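Local atomic coordinates of ActII protein (Streptomyces coelicolor, PDB entry 2OPT), a protein that probably represses transcription as a TetR-family DNA-binding regulator, crystallised here without ligand but known to bind the antibiotic actinorhodin and one of its biosynthetic precursors. Residues 56-61 with 101-106; 61-66 with 107-112; 84-89 with 140-145; 88-91 with 95-98. All coordinates share one frame; numbering follows the deposited sequence.

Interaction 1 (56-61 with 101-106)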
loop_
_atom_site.group_PDB
_atom_site.type_symbol
_atom_site.label_atom_id
_atom_site.label_comp_id
_atom_site.label_asym_id
_atom_site.label_seq_id
_atom_site.Cartn_x
_atom_site.Cartn_y
_atom_site.Cartn_z
ATOM N N LEU A 56 18.834 7.978 4.903
ATOM C CA LEU A 56 19.461 7.889 6.224
ATOM C C LEU A 56 18.480 8.117 7.376
ATOM O O LEU A 56 18.628 7.530 8.464
ATOM C CB LEU A 56 20.632 8.876 6.309
ATOM C CG LEU A 56 21.885 8.615 5.455
ATOM C CD1 LEU A 56 22.847 9.793 5.614
ATOM C CD2 LEU A 56 22.576 7.348 5.832
ATOM N N VAL A 57 17.556 9.049 7.156
ATOM C CA VAL A 57 16.509 9.398 8.117
ATOM C C VAL A 57 15.630 8.135 8.236
ATOM O O VAL A 57 15.289 7.707 9.322
ATOM C CB VAL A 57 15.714 10.605 7.630
ATOM C CG1 VAL A 57 14.473 10.816 8.461
ATOM C CG2 VAL A 57 16.557 11.901 7.672
ATOM N N PHE A 58 15.329 7.500 7.104
ATOM C CA PHE A 58 14.554 6.277 7.160
ATOM C C PHE A 58 15.238 5.213 8.014
ATOM O O PHE A 58 14.587 4.598 8.864
ATOM C CB PHE A 58 14.259 5.768 5.733
ATOM C CG PHE A 58 13.410 4.497 5.676
ATOM C CD1 PHE A 58 12.367 4.290 6.570
ATOM C CD2 PHE A 58 13.636 3.551 4.682
ATOM C CE1 PHE A 58 11.587 3.135 6.507
ATOM C CE2 PHE A 58 12.860 2.405 4.596
ATOM C CZ PHE A 58 11.826 2.203 5.499
ATOM N N ASP A 59 16.543 4.990 7.822
ATOM C CA ASP A 59 17.182 3.937 8.601
ATOM C C ASP A 59 17.283 4.272 10.074
ATOM O O ASP A 59 17.186 3.387 10.939
ATOM C CB ASP A 59 18.564 3.614 8.072
ATOM C CG ASP A 59 19.030 2.272 8.559
ATOM O OD1 ASP A 59 18.433 1.260 8.126
ATOM O OD2 ASP A 59 19.875 2.247 9.497
ATOM N N ILE A 60 17.457 5.543 10.402
ATOM C CA ILE A 60 17.695 5.849 11.816
ATOM C C ILE A 60 16.512 5.574 12.762
ATOM O O ILE A 60 16.695 5.213 13.927
ATOM C CB ILE A 60 18.228 7.276 11.962
ATOM C CG1 ILE A 60 19.165 7.324 13.164
ATOM C CG2 ILE A 60 17.055 8.328 12.061
ATOM C CD1 ILE A 60 19.993 8.558 13.184
ATOM N N VAL A 61 15.290 5.802 12.282
ATOM C CA VAL A 61 14.084 5.601 13.091
ATOM C C VAL A 61 13.770 4.083 13.261
ATOM O O VAL A 61 13.048 3.695 14.149
ATOM C CB VAL A 61 12.869 6.299 12.407
ATOM C CG1 VAL A 61 13.053 7.764 12.450
ATOM C CG2 VAL A 61 12.727 5.861 10.900
ATOM N N ILE A 101 7.735 4.471 1.730
ATOM C CA ILE A 101 6.890 3.692 0.798
ATOM C C ILE A 101 7.611 3.178 -0.474
ATOM O O ILE A 101 7.276 2.089 -1.019
ATOM C CB ILE A 101 5.564 4.477 0.469
ATOM C CG1 ILE A 101 4.420 3.574 -0.064
ATOM C CG2 ILE A 101 5.831 5.801 -0.315
ATOM C CD1 ILE A 101 4.810 2.273 -0.724
ATOM N N ASP A 102 8.584 3.951 -0.948
ATOM C CA ASP A 102 9.360 3.666 -2.146
ATOM C C ASP A 102 10.799 3.175 -1.811
ATOM O O ASP A 102 11.649 3.079 -2.690
ATOM C CB ASP A 102 9.442 4.969 -2.942
ATOM C CG ASP A 102 10.124 6.092 -2.149
ATOM O OD1 ASP A 102 9.862 6.229 -0.935
ATOM O OD2 ASP A 102 10.932 6.834 -2.746
ATOM N N ARG A 103 11.081 2.913 -0.537
ATOM C CA ARG A 103 12.437 2.570 -0.100
ATOM C C ARG A 103 12.548 1.136 0.448
ATOM O O ARG A 103 11.576 0.594 0.982
ATOM C CB ARG A 103 12.908 3.584 0.951
ATOM C CG ARG A 103 13.184 4.975 0.367
ATOM C CD ARG A 103 13.716 5.956 1.432
ATOM N NE ARG A 103 14.516 6.993 0.763
ATOM C CZ ARG A 103 14.019 8.059 0.128
ATOM N NH1 ARG A 103 12.705 8.293 0.112
ATOM N NH2 ARG A 103 14.843 8.910 -0.465
ATOM N N VAL A 104 13.727 0.528 0.293
ATOM C CA VAL A 104 14.007 -0.805 0.845
ATOM C C VAL A 104 14.826 -0.585 2.124
ATOM O O VAL A 104 15.842 0.077 2.084
ATOM C CB VAL A 104 14.771 -1.722 -0.192
ATOM C CG1 VAL A 104 15.319 -2.990 0.466
ATOM C CG2 VAL A 104 13.870 -2.068 -1.415
ATOM N N PRO A 105 14.334 -1.077 3.272
ATOM C CA PRO A 105 15.040 -0.815 4.515
ATOM C C PRO A 105 16.272 -1.714 4.620
ATOM O O PRO A 105 16.278 -2.685 5.368
ATOM C CB PRO A 105 13.991 -1.109 5.608
ATOM C CG PRO A 105 12.956 -1.997 4.975
ATOM C CD PRO A 105 13.099 -1.885 3.460
ATOM N N LEU A 106 17.304 -1.383 3.854
ATOM C CA LEU A 106 18.569 -2.100 3.910
ATOM C C LEU A 106 19.767 -1.192 4.271
ATOM O O LEU A 106 20.876 -1.383 3.762
ATOM C CB LEU A 106 18.825 -2.832 2.596
ATOM C CG LEU A 106 18.554 -4.340 2.500
ATOM C CD1 LEU A 106 17.817 -4.989 3.696
ATOM C CD2 LEU A 106 17.806 -4.612 1.222
#
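Phe58 reaches out from helix 50-61 and fits its ring into the bend of the loop 101-106, between the aliphatic start of Arg103 and the ring of Pro105. CG stands anti to the backbone N (chi1 -178°), which carries the ring away from its own helix to the loop. CD2 lies 3.8 Å from Arg103 CB, and CE2 is 3.8 Å from Pro105 CB; both carbons approach obliquely, while the carbonyl carbon of Val104 sits at the ring edge, near its plane. Ile99 and Ala100 add cover. This apolar part is the tight one. Beyond it the Arg103 chain slides past the ring in the opposite direction, its guanidinium turned 72° from the ring plane, to a salt bridge with Asp55 and hydrogen bonds to the carbonyls of Asp51 and Ile99. Asp102 and Val104 lie on the more exposed side, although Val104 packs on Phe166 of the second subunit. Were Phe58 an alanine, a gap would probably open between helix and loop, leaving Arg103 CB and Pro105 without their apolar partner. Pro105 centres an inverse gamma turn, and the whole joins helix 50-61, which follows the predicted DNA-binding motif as in TetR relatives, to the C-terminal domain.

Interaction 2 (61-66 with 107-112)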
loop_
_atom_site.group_PDB
_atom_site.type_symbol
_atom_site.label_atom_id
_atom_site.label_comp_id
_atom_site.label_asym_id
_atom_site.label_seq_id
_atom_site.Cartn_x
_atom_site.Cartn_y
_atom_site.Cartn_z
ATOM N N VAL A 61 15.290 5.802 12.282
ATOM C CA VAL A 61 14.084 5.601 13.091
ATOM C C VAL A 61 13.770 4.083 13.261
ATOM O O VAL A 61 13.048 3.695 14.149
ATOM C CB VAL A 61 12.869 6.299 12.407
ATOM C CG1 VAL A 61 13.053 7.764 12.450
ATOM C CG2 VAL A 61 12.727 5.861 10.900
ATOM N N LEU A 62 14.279 3.241 12.359
ATOM C CA LEU A 62 14.050 1.792 12.407
ATOM C C LEU A 62 14.663 1.136 13.618
ATOM O O LEU A 62 14.317 0.011 13.950
ATOM C CB LEU A 62 14.620 1.128 11.167
ATOM C CG LEU A 62 13.853 1.449 9.881
ATOM C CD1 LEU A 62 14.435 0.655 8.658
ATOM C CD2 LEU A 62 12.397 1.049 10.075
ATOM N N THR A 63 15.574 1.853 14.281
ATOM C CA THR A 63 16.043 1.453 15.570
ATOM C C THR A 63 14.874 1.265 16.503
ATOM O O THR A 63 14.966 0.484 17.436
ATOM C CB THR A 63 17.037 2.492 16.190
ATOM O OG1 THR A 63 17.805 1.806 17.170
ATOM C CG2 THR A 63 16.323 3.649 16.894
ATOM N N GLU A 64 13.768 2.004 16.264
ATOM C CA GLU A 64 12.567 1.977 17.148
ATOM C C GLU A 64 11.718 0.723 17.055
ATOM O O GLU A 64 10.839 0.474 17.885
ATOM C CB GLU A 64 11.673 3.186 16.824
ATOM C CG GLU A 64 12.359 4.545 16.980
ATOM C CD GLU A 64 11.404 5.752 16.844
ATOM O OE1 GLU A 64 10.162 5.599 16.881
ATOM O OE2 GLU A 64 11.925 6.866 16.731
ATOM N N VAL A 65 11.930 -0.051 16.005
ATOM C CA VAL A 65 11.109 -1.213 15.752
ATOM C C VAL A 65 11.726 -2.427 16.449
ATOM O O VAL A 65 12.853 -2.846 16.130
ATOM C CB VAL A 65 11.029 -1.543 14.249
ATOM C CG1 VAL A 65 10.225 -2.846 14.056
ATOM C CG2 VAL A 65 10.435 -0.373 13.492
ATOM N N GLU A 66 11.002 -3.018 17.381
ATOM C CA GLU A 66 11.605 -4.096 18.096
ATOM C C GLU A 66 10.989 -5.427 17.581
ATOM O O GLU A 66 9.785 -5.639 17.637
ATOM C CB GLU A 66 11.517 -3.827 19.609
ATOM C CG GLU A 66 12.911 -3.873 20.367
ATOM C CD GLU A 66 13.761 -2.593 20.265
ATOM O OE1 GLU A 66 14.790 -2.573 19.546
ATOM O OE2 GLU A 66 13.420 -1.601 20.932
ATOM N N GLY A 107 19.544 -0.186 5.112
ATOM C CA GLY A 107 20.657 0.369 5.839
ATOM C C GLY A 107 20.873 -0.516 7.076
ATOM O O GLY A 107 20.216 -1.533 7.242
ATOM N N PRO A 108 21.764 -0.090 7.977
ATOM C CA PRO A 108 22.145 -0.797 9.194
ATOM C C PRO A 108 20.968 -1.271 9.989
ATOM O O PRO A 108 20.833 -2.451 10.225
ATOM C CB PRO A 108 22.893 0.258 9.991
ATOM C CG PRO A 108 23.375 1.271 8.966
ATOM C CD PRO A 108 22.482 1.196 7.805
ATOM N N ASN A 109 20.112 -0.359 10.434
ATOM C CA ASN A 109 19.001 -0.766 11.284
ATOM C C ASN A 109 18.006 -1.604 10.495
ATOM O O ASN A 109 17.419 -2.568 11.026
ATOM C CB ASN A 109 18.317 0.438 11.898
ATOM C CG ASN A 109 19.154 1.064 12.924
ATOM O OD1 ASN A 109 19.762 0.386 13.766
ATOM N ND2 ASN A 109 19.259 2.380 12.848
ATOM N N GLY A 110 17.872 -1.266 9.218
ATOM C CA GLY A 110 16.920 -1.973 8.386
ATOM C C GLY A 110 17.320 -3.417 8.171
ATOM O O GLY A 110 16.455 -4.304 8.237
ATOM N N MET A 111 18.586 -3.637 7.785
ATOM C CA MET A 111 19.039 -4.981 7.511
ATOM C C MET A 111 18.979 -5.873 8.769
ATOM O O MET A 111 18.552 -6.983 8.680
ATOM C CB MET A 111 20.415 -4.972 6.826
ATOM C CG MET A 111 21.574 -4.480 7.703
ATOM S SD MET A 111 23.224 -4.758 7.024
ATOM C CE MET A 111 23.044 -6.431 6.336
ATOM N N VAL A 112 19.374 -5.383 9.940
ATOM C CA VAL A 112 19.243 -6.157 11.173
ATOM C C VAL A 112 17.758 -6.480 11.405
ATOM O O VAL A 112 17.388 -7.617 11.727
ATOM C CB VAL A 112 19.841 -5.363 12.397
ATOM C CG1 VAL A 112 19.537 -6.056 13.725
ATOM C CG2 VAL A 112 21.352 -5.156 12.200
HETATM O O HOH W 1 20.611 0.818 16.346
#
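Leu62 and Thr63 pack against Asn109 and Gly110 in a contact of van der Waals touches plus one bridging water, where the chain leaving helix 50-61 meets the first turn of helix 108-123. The backbones come close, with Thr63 CA 5.7 Å from Asn109 CA. Leu62 does the apolar work: its CB lies 3.8 Å from Asn109 CB, and CD1 presses to 3.6 Å from Gly110 CA, with no side chain intervening. In this TetR-family protein the pairing fastens the link that follows the DNA-binding helices to the C-terminal domain, and Asp59 strengthens it by accepting hydrogen bonds from the backbone N of Asn109 and of Gly110, at the start of the helix. Asn109 turns CG anti to its carbonyl carbon (chi1 -71°), laying the amide alongside Thr63, the two side chains pointing the same way. A water donates to Asn109 OD1 over 2.8 Å and is also hydrogen-bonded to Thr63 OG1 at 3.1 Å. With a leucine at Asn109 the water would probably lose the acceptor it donates to, and Thr63 its bridge to the helix. Leu62 CD1 also touches Pro105, while CD2 faces Met89.

Interaction 3 (84-89 with 140-145)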
loop_
_atom_site.group_PDB
_atom_site.type_symbol
_atom_site.label_atom_id
_atom_site.label_comp_id
_atom_site.label_asym_id
_atom_site.label_seq_id
_atom_site.Cartn_x
_atom_site.Cartn_y
_atom_site.Cartn_z
ATOM N N ARG A 84 2.962 -4.119 15.332
ATOM C CA ARG A 84 2.498 -2.999 16.140
ATOM C C ARG A 84 3.636 -2.025 16.425
ATOM O O ARG A 84 3.428 -0.814 16.500
ATOM C CB ARG A 84 1.891 -3.502 17.452
ATOM C CG ARG A 84 0.503 -4.109 17.303
ATOM C CD ARG A 84 -0.104 -4.443 18.659
ATOM N NE ARG A 84 -1.124 -5.483 18.564
ATOM C CZ ARG A 84 -1.094 -6.624 19.246
ATOM N NH1 ARG A 84 -2.067 -7.513 19.099
ATOM N NH2 ARG A 84 -0.091 -6.877 20.075
ATOM N N SER A 85 4.840 -2.565 16.579
ATOM C CA SER A 85 6.053 -1.739 16.773
ATOM C C SER A 85 6.402 -0.858 15.571
ATOM O O SER A 85 6.755 0.320 15.696
ATOM C CB SER A 85 7.254 -2.652 17.105
ATOM O OG SER A 85 8.342 -1.918 17.683
ATOM N N LEU A 86 6.302 -1.426 14.384
ATOM C CA LEU A 86 6.465 -0.671 13.193
ATOM C C LEU A 86 5.417 0.418 13.053
ATOM O O LEU A 86 5.731 1.552 12.675
ATOM C CB LEU A 86 6.307 -1.626 11.997
ATOM C CG LEU A 86 6.692 -1.019 10.659
ATOM C CD1 LEU A 86 8.140 -0.457 10.559
ATOM C CD2 LEU A 86 6.483 -2.079 9.585
ATOM N N ARG A 87 4.172 0.099 13.391
ATOM C CA ARG A 87 3.097 1.062 13.306
ATOM C C ARG A 87 3.345 2.212 14.247
ATOM O O ARG A 87 3.112 3.361 13.915
ATOM C CB ARG A 87 1.743 0.377 13.625
ATOM C CG ARG A 87 0.555 1.344 13.656
ATOM C CD ARG A 87 -0.733 0.716 14.277
ATOM N NE ARG A 87 -1.941 1.547 14.064
ATOM C CZ ARG A 87 -2.956 1.579 14.902
ATOM N NH1 ARG A 87 -2.940 0.849 16.011
ATOM N NH2 ARG A 87 -3.979 2.353 14.644
ATOM N N ARG A 88 3.818 1.886 15.447
ATOM C CA ARG A 88 4.122 2.859 16.499
ATOM C C ARG A 88 5.111 3.891 15.964
ATOM O O ARG A 88 4.951 5.097 16.143
ATOM C CB ARG A 88 4.725 2.077 17.664
ATOM C CG ARG A 88 4.973 2.820 18.985
ATOM C CD ARG A 88 5.268 1.786 20.045
ATOM N NE ARG A 88 4.094 0.966 20.274
ATOM C CZ ARG A 88 4.086 -0.361 20.327
ATOM N NH1 ARG A 88 2.926 -0.989 20.522
ATOM N NH2 ARG A 88 5.227 -1.041 20.260
ATOM N N MET A 89 6.140 3.384 15.276
ATOM C CA MET A 89 7.245 4.202 14.768
ATOM C C MET A 89 6.731 5.222 13.770
ATOM O O MET A 89 7.008 6.377 13.883
ATOM C CB MET A 89 8.307 3.297 14.112
ATOM C CG MET A 89 9.460 4.061 13.453
ATOM S SD MET A 89 10.288 3.072 12.198
ATOM C CE MET A 89 9.112 3.052 10.843
ATOM N N THR A 140 4.331 -3.992 3.921
ATOM C CA THR A 140 3.489 -3.262 2.993
ATOM C C THR A 140 2.153 -2.854 3.601
ATOM O O THR A 140 1.726 -1.727 3.453
ATOM C CB THR A 140 3.340 -4.103 1.695
ATOM O OG1 THR A 140 4.609 -4.083 1.039
ATOM C CG2 THR A 140 2.303 -3.528 0.744
ATOM N N PHE A 141 1.548 -3.745 4.363
ATOM C CA PHE A 141 0.261 -3.499 4.925
ATOM C C PHE A 141 0.391 -2.470 6.047
ATOM O O PHE A 141 -0.395 -1.538 6.140
ATOM C CB PHE A 141 -0.242 -4.833 5.499
ATOM C CG PHE A 141 -1.272 -4.671 6.585
ATOM C CD1 PHE A 141 -2.590 -4.321 6.266
ATOM C CD2 PHE A 141 -0.923 -4.836 7.930
ATOM C CE1 PHE A 141 -3.555 -4.111 7.306
ATOM C CE2 PHE A 141 -1.870 -4.655 8.934
ATOM C CZ PHE A 141 -3.182 -4.264 8.612
ATOM N N VAL A 142 1.373 -2.667 6.929
ATOM C CA VAL A 142 1.595 -1.731 8.031
ATOM C C VAL A 142 1.884 -0.303 7.490
ATOM O O VAL A 142 1.330 0.696 7.987
ATOM C CB VAL A 142 2.756 -2.168 8.919
ATOM C CG1 VAL A 142 3.106 -1.075 9.871
ATOM C CG2 VAL A 142 2.426 -3.456 9.659
ATOM N N THR A 143 2.726 -0.220 6.469
ATOM C CA THR A 143 3.106 1.054 5.900
ATOM C C THR A 143 1.918 1.765 5.235
ATOM O O THR A 143 1.745 2.973 5.447
ATOM C CB THR A 143 4.291 0.881 4.904
ATOM O OG1 THR A 143 5.352 0.209 5.596
ATOM C CG2 THR A 143 4.802 2.277 4.387
ATOM N N ALA A 144 1.111 1.032 4.447
ATOM C CA ALA A 144 -0.123 1.585 3.841
ATOM C C ALA A 144 -1.097 2.099 4.879
ATOM O O ALA A 144 -1.644 3.197 4.748
ATOM C CB ALA A 144 -0.829 0.525 2.952
ATOM N N GLU A 145 -1.375 1.285 5.890
ATOM C CA GLU A 145 -2.257 1.739 6.977
ATOM C C GLU A 145 -1.753 3.044 7.593
ATOM O O GLU A 145 -2.512 3.971 7.792
ATOM C CB GLU A 145 -2.397 0.680 8.059
ATOM C CG GLU A 145 -3.290 -0.510 7.695
ATOM C CD GLU A 145 -4.753 -0.117 7.435
ATOM O OE1 GLU A 145 -5.281 0.748 8.173
ATOM O OE2 GLU A 145 -5.370 -0.662 6.493
#
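Leu86 and Val142 each turn a branch anti to the backbone N, CG in Leu86 (chi1 -170°) and CG1 in Val142 (chi1 170°), and these torsions bring the two side chains together between helices 75-92 and 128-150. With chi2 at 57°, Leu86 swings CD2 onto the valine, 3.5 Å from Val142 CG1. That one methyl of Val142 carries most of the contact: it also lies 3.7 Å from Leu86 CG and 3.9 Å from the backbone N of Arg87. The side chains meet at a slant, and the helices come near enough for Arg87 CA and Val142 CA to be 6.2 Å apart. Arg87 lends only its base, with CB 4.2 Å from Val142 CG1, before its chain runs on to a salt bridge with Asp198. Phe201 of helix 197-219 touches both Arg87 and Val142, making a third wall, while Val65 covers Leu86 from the loop. Glu145 pairs with Arg200 and is hydrogen-bonded to Tyr133 of the second subunit. No hydrogen bond crosses between the two segments, so their direct hold on each other rests on shape and apolar packing, while the charges of Arg84, Arg87 and Glu145 are paired with other parts of the fold.

Interaction 4 (88-91 with 95-98)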
loop_
_atom_site.group_PDB
_atom_site.type_symbol
_atom_site.label_atom_id
_atom_site.label_comp_id
_atom_site.label_asym_id
_atom_site.label_seq_id
_atom_site.Cartn_x
_atom_site.Cartn_y
_atom_site.Cartn_z
ATOM N N ARG A 88 3.818 1.886 15.447
ATOM C CA ARG A 88 4.122 2.859 16.499
ATOM C C ARG A 88 5.111 3.891 15.964
ATOM O O ARG A 88 4.951 5.097 16.143
ATOM C CB ARG A 88 4.725 2.077 17.664
ATOM C CG ARG A 88 4.973 2.820 18.985
ATOM C CD ARG A 88 5.268 1.786 20.045
ATOM N NE ARG A 88 4.094 0.966 20.274
ATOM C CZ ARG A 88 4.086 -0.361 20.327
ATOM N NH1 ARG A 88 2.926 -0.989 20.522
ATOM N NH2 ARG A 88 5.227 -1.041 20.260
ATOM N N MET A 89 6.140 3.384 15.276
ATOM C CA MET A 89 7.245 4.202 14.768
ATOM C C MET A 89 6.731 5.222 13.770
ATOM O O MET A 89 7.008 6.377 13.883
ATOM C CB MET A 89 8.307 3.297 14.112
ATOM C CG MET A 89 9.460 4.061 13.453
ATOM S SD MET A 89 10.288 3.072 12.198
ATOM C CE MET A 89 9.112 3.052 10.843
ATOM N N PHE A 90 5.978 4.759 12.764
ATOM C CA PHE A 90 5.297 5.643 11.790
ATOM C C PHE A 90 4.420 6.708 12.465
ATOM O O PHE A 90 4.481 7.875 12.111
ATOM C CB PHE A 90 4.449 4.811 10.856
ATOM C CG PHE A 90 5.269 4.069 9.803
ATOM C CD1 PHE A 90 6.209 4.743 9.045
ATOM C CD2 PHE A 90 5.103 2.706 9.599
ATOM C CE1 PHE A 90 6.971 4.050 8.053
ATOM C CE2 PHE A 90 5.861 2.025 8.632
ATOM C CZ PHE A 90 6.784 2.701 7.884
ATOM N N LEU A 91 3.657 6.307 13.466
ATOM C CA LEU A 91 2.766 7.227 14.198
ATOM C C LEU A 91 3.538 8.277 14.975
ATOM O O LEU A 91 3.015 9.376 15.255
ATOM C CB LEU A 91 1.783 6.472 15.116
ATOM C CG LEU A 91 0.728 5.614 14.384
ATOM C CD1 LEU A 91 -0.297 5.029 15.322
ATOM C CD2 LEU A 91 0.035 6.378 13.296
ATOM N N ASP A 95 5.213 12.033 8.357
ATOM C CA ASP A 95 5.591 12.041 6.949
ATOM C C ASP A 95 6.529 10.884 6.622
ATOM O O ASP A 95 7.077 10.808 5.523
ATOM C CB ASP A 95 6.249 13.372 6.578
ATOM C CG ASP A 95 5.263 14.366 5.996
ATOM O OD1 ASP A 95 4.110 13.972 5.725
ATOM O OD2 ASP A 95 5.643 15.541 5.809
ATOM N N LEU A 96 6.710 9.985 7.584
ATOM C CA LEU A 96 7.769 8.985 7.510
ATOM C C LEU A 96 7.386 7.846 6.572
ATOM O O LEU A 96 8.229 7.317 5.848
ATOM C CB LEU A 96 8.086 8.436 8.903
ATOM C CG LEU A 96 9.204 7.396 8.982
ATOM C CD1 LEU A 96 10.529 7.994 8.535
ATOM C CD2 LEU A 96 9.314 6.830 10.390
ATOM N N ALA A 97 6.111 7.473 6.591
ATOM C CA ALA A 97 5.589 6.480 5.659
ATOM C C ALA A 97 5.716 6.957 4.217
ATOM O O ALA A 97 5.809 6.149 3.292
ATOM C CB ALA A 97 4.140 6.155 5.988
ATOM N N ARG A 98 5.717 8.273 4.031
ATOM C CA ARG A 98 5.888 8.863 2.702
ATOM C C ARG A 98 7.297 8.579 2.226
ATOM O O ARG A 98 7.533 8.311 1.072
ATOM C CB ARG A 98 5.663 10.376 2.739
ATOM C CG ARG A 98 4.295 10.866 2.353
ATOM C CD ARG A 98 4.248 12.414 2.379
ATOM N NE ARG A 98 4.941 13.006 1.219
ATOM C CZ ARG A 98 5.109 14.310 0.989
ATOM N NH1 ARG A 98 4.639 15.227 1.825
ATOM N NH2 ARG A 98 5.748 14.709 -0.099
HETATM O O HOH W 2 4.579 8.378 9.024
#
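Phe90 and Leu96 pack across the short turn joining two consecutive helices, 75-92 and 96-100, of the all-helical TetR-type C-terminal domain, which in TetR relatives binds the ligand. Leu96 holds CG anti to the backbone N (chi1 -179°), which extends its branches back to the preceding helix, CD2 reaching 4.0 Å from Phe90 CD1. Met89 bends at chi3 (73°), folding its methyl back over one face of the Phe90 ring, where CE stands 3.6 Å above the plane over the centre. From there CE also meets Leu96 CD2 at 3.8 Å, the two chains crossing at about a right angle, though Met89 has a second deposited conformer. Phe90 in turn offers CD1 and CE1 to Ala97: CE1 lies 3.7 Å from Ala97 CA, and CD1 is 4.0 Å from Ala97 CB. Thr143 and Ala146 of helix 128-150 touch the same ring, and Val61 packs on both Met89 and Leu96. Where the corner is polar, a water ties the two helices together, accepting from Ala97 N at 3.0 Å and donating to Phe90 O at 3.1 Å.

How the interactions relate
Interactions 1 and 2 lie side by side, centres 8 Å apart, sharing Val61 at the end of helix 50-61; the loop 101-106 of the first leads directly into helix 108-123 of the second. Interactions 3 and 4, also 8 Å apart, both use helix 75-92 and share Arg88 and Met89. Along the chain, interaction 4 is nested inside the loops closed by interactions 1 and 2, whereas interaction 3 crosses both. Met89, in the conformer given, packs against Val61 and brings the two pairs together. The path from the predicted DNA-binding motif through helix 50-61 to the C-terminal helices is therefore continuous, consistent with ligand binding being relayed to DNA as in TetR relatives.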